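Local coordinates for mucus binding protein (Lactobacillus reuteri, PDB 3I57) that binds mucus as a cell-wall-anchored surface protein, and through this type 2 repeat also binds immunoglobulins, at the calcium ion site. Residues are numbered along the deposited sequence; one frame, centred on the assembly and turned at random.

The calcium ion site. Residues 2-3, 26, 60, 62-67. With CA (calcium ion), chain B.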
loop_
_atom_site.group_PDB
_atom_site.type_symbol
_atom_site.label_atom_id
_atom_site.label_comp_id
_atom_site.label_asym_id
_atom_site.label_seq_id
_atom_site.Cartn_x
_atom_site.Cartn_y
_atom_site.Cartn_z
ATOM N N GLN A 2 16.344 26.654 35.217
ATOM C CA GLN A 2 16.488 26.600 33.756
ATOM C C GLN A 2 15.474 25.587 33.216
ATOM O O GLN A 2 15.047 24.695 33.947
ATOM C CB GLN A 2 17.890 26.141 33.394
ATOM C CG GLN A 2 18.996 27.047 33.955
ATOM C CD GLN A 2 18.799 28.487 33.529
ATOM O OE1 GLN A 2 18.173 28.755 32.490
ATOM N NE2 GLN A 2 19.329 29.431 34.323
ATOM N N LYS A 3 15.124 25.710 31.944
ATOM C CA LYS A 3 14.124 24.810 31.360
ATOM C C LYS A 3 14.660 24.179 30.112
ATOM O O LYS A 3 15.371 24.812 29.333
ATOM C CB LYS A 3 12.831 25.561 31.003
ATOM C CG LYS A 3 12.051 26.093 32.184
ATOM C CD LYS A 3 10.822 26.891 31.687
ATOM C CE LYS A 3 9.649 26.754 32.660
ATOM N NZ LYS A 3 9.256 25.319 32.912
ATOM N N THR A 26 21.270 25.552 37.051
ATOM C CA THR A 26 22.394 25.827 36.183
ATOM C C THR A 26 23.546 24.920 36.558
ATOM O O THR A 26 23.882 24.789 37.741
ATOM C CB THR A 26 22.811 27.314 36.335
ATOM O OG1 THR A 26 21.738 28.133 35.853
ATOM C CG2 THR A 26 24.066 27.619 35.544
ATOM N N ASP A 60 21.879 25.147 31.081
ATOM C CA ASP A 60 22.714 26.339 30.806
ATOM C C ASP A 60 22.680 27.395 31.907
ATOM O O ASP A 60 22.096 27.196 32.953
ATOM C CB ASP A 60 22.346 26.997 29.478
ATOM C CG ASP A 60 20.933 27.554 29.451
ATOM O OD1 ASP A 60 20.355 27.957 30.494
ATOM O OD2 ASP A 60 20.388 27.605 28.335
ATOM N N ASP A 62 21.622 30.604 31.167
ATOM C CA ASP A 62 20.973 31.628 30.349
ATOM C C ASP A 62 19.482 31.651 30.670
ATOM O O ASP A 62 18.720 30.802 30.193
ATOM C CB ASP A 62 21.218 31.333 28.862
ATOM C CG ASP A 62 20.566 32.354 27.944
ATOM O OD1 ASP A 62 19.726 33.136 28.428
ATOM O OD2 ASP A 62 20.895 32.352 26.739
ATOM N N ASP A 63 19.098 32.604 31.523
ATOM C CA ASP A 63 17.735 32.721 32.043
ATOM C C ASP A 63 16.736 33.035 30.958
ATOM O O ASP A 63 15.585 32.623 31.040
ATOM C CB ASP A 63 17.643 33.855 33.064
ATOM C CG ASP A 63 18.285 33.523 34.364
ATOM O OD1 ASP A 63 18.807 32.401 34.485
ATOM O OD2 ASP A 63 18.291 34.404 35.263
ATOM N N THR A 64 17.180 33.789 29.955
ATOM C CA THR A 64 16.283 34.347 28.950
ATOM C C THR A 64 15.833 33.296 27.928
ATOM O O THR A 64 14.724 33.366 27.394
ATOM C CB THR A 64 16.945 35.539 28.241
ATOM O OG1 THR A 64 16.374 35.723 26.939
ATOM C CG2 THR A 64 18.438 35.289 28.094
ATOM N N ASN A 65 16.689 32.313 27.683
ATOM C CA ASN A 65 16.436 31.314 26.655
ATOM C C ASN A 65 16.388 29.886 27.214
ATOM O O ASN A 65 17.253 29.497 28.022
ATOM C CB ASN A 65 17.529 31.410 25.602
ATOM C CG ASN A 65 17.587 32.784 24.948
ATOM O OD1 ASN A 65 18.610 33.481 25.020
ATOM N ND2 ASN A 65 16.485 33.188 24.329
ATOM N N ASP A 66 15.392 29.114 26.771
ATOM C CA ASP A 66 15.313 27.687 27.095
ATOM C C ASP A 66 16.152 26.849 26.128
ATOM O O ASP A 66 16.547 27.313 25.047
ATOM C CB ASP A 66 13.854 27.190 27.050
ATOM C CG ASP A 66 12.974 27.831 28.115
ATOM O OD1 ASP A 66 13.511 28.491 29.018
ATOM O OD2 ASP A 66 11.741 27.662 28.052
ATOM N N GLN A 67 16.395 25.596 26.510
ATOM C CA GLN A 67 17.130 24.660 25.678
ATOM C C GLN A 67 16.130 23.741 24.994
ATOM O O GLN A 67 15.252 23.219 25.656
ATOM C CB GLN A 67 18.092 23.840 26.539
ATOM C CG GLN A 67 19.301 24.668 27.025
ATOM C CD GLN A 67 20.021 24.028 28.197
ATOM O OE1 GLN A 67 20.854 23.119 28.029
ATOM N NE2 GLN A 67 19.711 24.495 29.378
HETATM CA CA CA B . 18.112 28.644 30.034
HETATM O O HOH W 1 15.703 28.540 30.695
HETATM O O HOH W 2 17.707 26.323 29.741
#
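A calcium ion sits at one tip of the elongated repeat, where the loop 60-66 folds back onto strand 2-10. The site probably pins this loop to the strand. Its shell is a distorted octahedron of side-chain, backbone and water oxygens. The tight part is the loop. The backbone O of Asp62 binds calcium at 2.2 Å and that of Asn65 at 2.3 Å. Asp60 adds its carboxylate OD1 at 2.4 Å, while OD2 stays at 3.0 Å, a loose contact at most. Its CG takes the crowded position between the backbone N and the carbonyl carbon (chi1 64°). Asp62 N donates to Asp60 OD1 from above the carboxylate plane, so metal and amide share this oxygen. The Asp62 side chain supports the turn instead of binding the metal: its OD1 accepts the N-H of Asn65, also from above the carboxylate plane.

Gln2 reaches in from the strand. Its chain bends at chi2 (-55°) and presents the amide OE1 to calcium at 2.5 Å. NE2 donates to Asp63 OD1 close to the amide plane, and at a tilt to Thr26 OG1. These two bonds fix the amide flip that points OE1 at the metal. An alanine here would probably weaken calcium binding and loosen the loop, since the OE1 ligand and both NE2 bonds go.

On the solvent side two waters complete the six modelled ligands. Water 1 links the metal to Lys3 N and Asp66 OD1. Water 2, also a calcium ligand, lies by Lys3 O and is held by Gln67 NE2 at 2.7 Å, in a nearly straight bond (171° at H).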